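Local coordinates for hypothetical protein PAE2307 (Pyrobaculum aerophilum, PDB 1WVQ), which belongs to a conserved family of adenosine-specific kinases and is itself stably phosphorylated on a side chain, at the interface of chains A and B and the interface of chains A and C. Coordinates in Å, arbitrary orientation; residue numbers count along the deposited sequence, not the author numbering. Chains: chain A/B/C, hypothetical protein PAE2307.

Contact 1: the interface of chains A and B. Residues chain A 26, 54-56, 84; chain B 118, 139-141.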
loop_
_atom_site.group_PDB
_atom_site.type_symbol
_atom_site.label_atom_id
_atom_site.label_comp_id
_atom_site.label_asym_id
_atom_site.label_seq_id
_atom_site.Cartn_x
_atom_site.Cartn_y
_atom_site.Cartn_z
ATOM N N ALA A 26 -6.088 1.510 -17.497
ATOM C CA ALA A 26 -6.582 2.396 -16.453
ATOM C C ALA A 26 -7.984 2.841 -16.831
ATOM O O ALA A 26 -8.763 2.058 -17.378
ATOM C CB ALA A 26 -5.659 3.601 -16.322
ATOM N N GLU A 54 -7.723 7.543 -24.281
ATOM C CA GLU A 54 -9.011 7.984 -23.758
ATOM C C GLU A 54 -10.030 7.179 -24.565
ATOM O O GLU A 54 -10.015 7.216 -25.792
ATOM C CB GLU A 54 -9.171 9.487 -24.001
ATOM C CG GLU A 54 -10.551 10.032 -23.710
ATOM C CD GLU A 54 -10.648 11.523 -23.973
ATOM O OE1 GLU A 54 -10.001 12.007 -24.923
ATOM O OE2 GLU A 54 -11.386 12.210 -23.236
ATOM N N ALA A 55 -10.911 6.456 -23.878
ATOM C CA ALA A 55 -11.869 5.589 -24.560
ATOM C C ALA A 55 -13.247 6.151 -24.881
ATOM O O ALA A 55 -14.062 5.458 -25.493
ATOM C CB ALA A 55 -12.016 4.284 -23.787
ATOM N N SER A 56 -13.509 7.385 -24.464
ATOM C CA SER A 56 -14.784 8.040 -24.739
ATOM C C SER A 56 -14.487 9.517 -24.991
ATOM O O SER A 56 -13.328 9.897 -25.127
ATOM C CB SER A 56 -15.755 7.866 -23.563
ATOM O OG SER A 56 -15.230 8.404 -22.363
ATOM N N GLY A 84 -9.186 0.974 -26.022
ATOM C CA GLY A 84 -9.570 1.909 -24.986
ATOM C C GLY A 84 -8.994 1.706 -23.600
ATOM O O GLY A 84 -8.971 0.592 -23.086
ATOM N N ASN B 118 -18.070 3.179 -19.651
ATOM C CA ASN B 118 -18.171 3.113 -21.113
ATOM C C ASN B 118 -18.771 1.817 -21.612
ATOM O O ASN B 118 -18.916 0.848 -20.864
ATOM C CB ASN B 118 -16.792 3.169 -21.786
ATOM C CG ASN B 118 -16.015 4.402 -21.456
ATOM O OD1 ASN B 118 -16.543 5.505 -21.452
ATOM N ND2 ASN B 118 -14.726 4.224 -21.203
ATOM N N ASP B 139 -12.947 -2.101 -23.363
ATOM C CA ASP B 139 -13.404 -0.922 -22.640
ATOM C C ASP B 139 -13.449 0.318 -23.524
ATOM O O ASP B 139 -12.422 0.900 -23.843
ATOM C CB ASP B 139 -12.463 -0.699 -21.453
ATOM C CG ASP B 139 -12.934 0.396 -20.516
ATOM O OD1 ASP B 139 -13.884 1.128 -20.856
ATOM O OD2 ASP B 139 -12.337 0.530 -19.428
ATOM N N GLY B 140 -14.649 0.729 -23.916
ATOM C CA GLY B 140 -14.756 1.902 -24.758
ATOM C C GLY B 140 -14.286 1.661 -26.181
ATOM O O GLY B 140 -14.224 0.523 -26.644
ATOM N N HIS B 141 -13.919 2.747 -26.857
ATOM C CA HIS B 141 -13.500 2.693 -28.250
ATOM C C HIS B 141 -12.045 3.054 -28.497
ATOM O O HIS B 141 -11.377 3.623 -27.636
ATOM C CB HIS B 141 -14.393 3.627 -29.070
ATOM C CG HIS B 141 -15.833 3.229 -29.074
ATOM N ND1 HIS B 141 -16.496 2.838 -30.220
ATOM C CD2 HIS B 141 -16.738 3.144 -28.072
ATOM C CE1 HIS B 141 -17.743 2.533 -29.919
ATOM N NE2 HIS B 141 -17.918 2.709 -28.621
HETATM O O HOH W 1 -10.645 -0.181 -17.273
HETATM O O HOH W 2 -10.121 -1.981 -24.006
HETATM O O HOH W 3 -11.527 -0.142 -27.448
#
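B:Asn118 turns its CG beside its own backbone N, anti to the carbonyl carbon (chi1 -59°), which points its amide at A:Ser56 and A:Ala55; behind it B:Asp139, with CG anti to the backbone N (chi1 -173°), sends its carboxylate to meet the same amide. In this member of the adenosine-specific kinase family the patch joins loops of chain A to the end of strand 131-139 of chain B. The amide of B:Asn118 is divided between the chains. Its oxygen OD1 lies beside A:Ser56, where the hydroxyl OG offers a weak hydrogen bond at 3.3 Å and CB also packs close. ND2 donates within chain B to OD1 of B:Asp139 at 3.2 Å, with that oxygen close to the amide plane and met on its syn side by a donor well out of the carboxylate plane, which probably sets the flip of the amide. An alanine at B:Asn118 would probably leave the carboxylate oxygen without this donor and open a gap beside A:Ser56 and the methyl of A:Ala55. The methyl CB of A:Ala55 sits 3.4 Å from the carbonyl oxygen O of B:Asp139. Backbones are linked directly where B:His141 N donates to A:Ala55 O at 3.0 Å, nearly straight at 177° and on an in-plane lone pair of the carbonyl. Waters extend the join. One bridges A:Ala26 O and the other carboxylate oxygen of B:Asp139, OD2, lying 2.8 Å from OD2. Another links A:Gly84 O to B:Asp139 N, and a third A:Gly84 N to B:Gly140 O. A:Gly84 immediately precedes the phosphorylated histidine A:His85, so chain B borders the loop that carries the phosphoryl group.

Contact 2: the interface of chains A and C. Residues chain A 33, 36-37, 40, 64; chain C 164-165, 167.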
loop_
_atom_site.group_PDB
_atom_site.type_symbol
_atom_site.label_atom_id
_atom_site.label_comp_id
_atom_site.label_asym_id
_atom_site.label_seq_id
_atom_site.Cartn_x
_atom_site.Cartn_y
_atom_site.Cartn_z
ATOM N N GLU A 33 -2.142 12.560 -16.206
ATOM C CA GLU A 33 -1.445 13.428 -15.264
ATOM C C GLU A 33 -0.939 12.652 -14.052
ATOM O O GLU A 33 0.175 12.887 -13.579
ATOM C CB GLU A 33 -2.354 14.575 -14.816
ATOM C CG GLU A 33 -2.706 15.521 -15.961
ATOM C CD GLU A 33 -3.128 16.908 -15.501
ATOM O OE1 GLU A 33 -2.796 17.301 -14.362
ATOM O OE2 GLU A 33 -3.770 17.613 -16.302
ATOM N N TYR A 36 2.147 10.775 -15.032
ATOM C CA TYR A 36 3.262 11.698 -15.207
ATOM C C TYR A 36 3.875 11.978 -13.834
ATOM O O TYR A 36 5.091 11.939 -13.659
ATOM C CB TYR A 36 2.772 13.010 -15.843
ATOM C CG TYR A 36 3.764 14.155 -15.739
ATOM C CD1 TYR A 36 3.816 14.958 -14.601
ATOM C CD2 TYR A 36 4.681 14.400 -16.756
ATOM C CE1 TYR A 36 4.762 15.974 -14.477
ATOM C CE2 TYR A 36 5.629 15.412 -16.644
ATOM C CZ TYR A 36 5.666 16.190 -15.504
ATOM O OH TYR A 36 6.628 17.164 -15.381
ATOM N N GLU A 37 3.016 12.251 -12.859
ATOM C CA GLU A 37 3.469 12.555 -11.508
ATOM C C GLU A 37 4.157 11.382 -10.832
ATOM O O GLU A 37 5.177 11.553 -10.166
ATOM C CB GLU A 37 2.287 13.047 -10.671
ATOM C CG GLU A 37 1.817 14.436 -11.088
ATOM C CD GLU A 37 0.738 14.993 -10.189
ATOM O OE1 GLU A 37 0.815 14.781 -8.966
ATOM O OE2 GLU A 37 -0.179 15.661 -10.706
ATOM N N VAL A 40 7.802 11.285 -12.507
ATOM C CA VAL A 40 8.713 12.372 -12.149
ATOM C C VAL A 40 9.073 12.463 -10.672
ATOM O O VAL A 40 10.148 12.955 -10.330
ATOM C CB VAL A 40 8.173 13.763 -12.607
ATOM C CG1 VAL A 40 7.877 13.744 -14.087
ATOM C CG2 VAL A 40 6.935 14.160 -11.810
ATOM N N GLU A 64 2.162 12.982 -22.079
ATOM C CA GLU A 64 3.061 13.866 -21.333
ATOM C C GLU A 64 4.447 13.236 -21.482
ATOM O O GLU A 64 4.560 12.020 -21.638
ATOM C CB GLU A 64 2.700 13.917 -19.847
ATOM C CG GLU A 64 1.354 14.550 -19.507
ATOM C CD GLU A 64 1.279 16.033 -19.839
ATOM O OE1 GLU A 64 2.341 16.677 -19.967
ATOM O OE2 GLU A 64 0.148 16.559 -19.952
ATOM N N LYS C 164 8.756 20.785 -11.833
ATOM C CA LYS C 164 7.901 20.069 -12.771
ATOM C C LYS C 164 7.207 18.832 -12.196
ATOM O O LYS C 164 7.024 17.833 -12.899
ATOM C CB LYS C 164 8.723 19.684 -14.007
ATOM C CG LYS C 164 9.461 20.868 -14.644
ATOM C CD LYS C 164 10.127 20.475 -15.955
ATOM C CE LYS C 164 11.005 21.602 -16.480
ATOM N NZ LYS C 164 10.269 22.887 -16.614
ATOM N N TYR C 165 6.814 18.898 -10.928
ATOM C CA TYR C 165 6.128 17.769 -10.300
ATOM C C TYR C 165 4.616 17.850 -10.503
ATOM O O TYR C 165 3.886 16.915 -10.177
ATOM C CB TYR C 165 6.428 17.708 -8.801
ATOM C CG TYR C 165 7.869 17.411 -8.452
ATOM C CD1 TYR C 165 8.684 16.662 -9.304
ATOM C CD2 TYR C 165 8.402 17.829 -7.235
ATOM C CE1 TYR C 165 9.992 16.336 -8.945
ATOM C CE2 TYR C 165 9.702 17.509 -6.866
ATOM C CZ TYR C 165 10.490 16.763 -7.721
ATOM O OH TYR C 165 11.774 16.442 -7.339
ATOM N N LEU C 167 1.424 19.668 -13.281
ATOM C CA LEU C 167 1.170 20.203 -14.614
ATOM C C LEU C 167 0.245 21.423 -14.551
ATOM O O LEU C 167 0.192 22.167 -15.551
ATOM C CB LEU C 167 0.562 19.111 -15.502
ATOM C CG LEU C 167 1.451 17.873 -15.687
ATOM C CD1 LEU C 167 0.653 16.742 -16.330
ATOM C CD2 LEU C 167 2.671 18.237 -16.533
ATOM O OXT LEU C 167 -0.419 21.620 -13.511
HETATM O O HOH W 4 3.377 15.353 -7.970
HETATM O O HOH W 5 -0.675 17.713 -12.450
#
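The C-terminal residue C:Leu167 lays its side chain among A:Glu33, A:Tyr36 and A:Glu64. Its CB stands 4.0 Å from the carboxylate oxygen OE1 of A:Glu33. From there CG, held anti to the carbonyl carbon (chi1 -60°), comes within 3.9 Å of the ring carbon CD1 of A:Tyr36. The two methyls then part. The leucine CD1 packs against the aliphatic CG of A:Glu33 at 3.6 Å and meets the carboxylate carbon CD of A:Glu64 tip to tip. The leucine CD2 lies over the face of the A:Tyr36 ring, 3.8 Å from its centroid, in a CH-pi contact offset toward the rim. CG1 of A:Val40 covers the opposite face, so the ring is clamped between a methyl from each chain. With its CG anti to the backbone N (chi1 165°), A:Tyr36 extends its phenol far enough for OH to donate to the main-chain carbonyl O of C:Lys164 at 2.6 Å, tilted 18° from the carbonyl plane. Farther along, CG2 of A:Val40 rests 3.9 Å from the ring atom CD1 of C:Tyr165. One water joins C:Leu167 N to the carboxylates of A:Glu33 and A:Glu37; another ties A:Glu37 OE1 to C:Tyr165 O. The C-terminal tail that follows helix 149-162 of chain C thus lies against helix 31-40 of chain A, with strand 60-65 alongside, and the two-fold repeats the arrangement with the chains exchanged.

Contact 1 and contact 2 share no residue, and the centres of their C-alpha atoms lie about 22 Å apart. Contact 1 uses the loops that follow strands 20-25 and 47-53, together with the turn before strand 87-92; the first loop runs on into helix 31-40, and the second into strand 60-65, both of which serve contact 2. Chain A meets chain B at one and chain C at the other, on nearby elements. Contact 2 belongs to a two-fold interface, whereas that of contact 1 is not an exact two-fold, a combination that could build the deposited six-copy assembly, though the structure alone does not prove a hexamer.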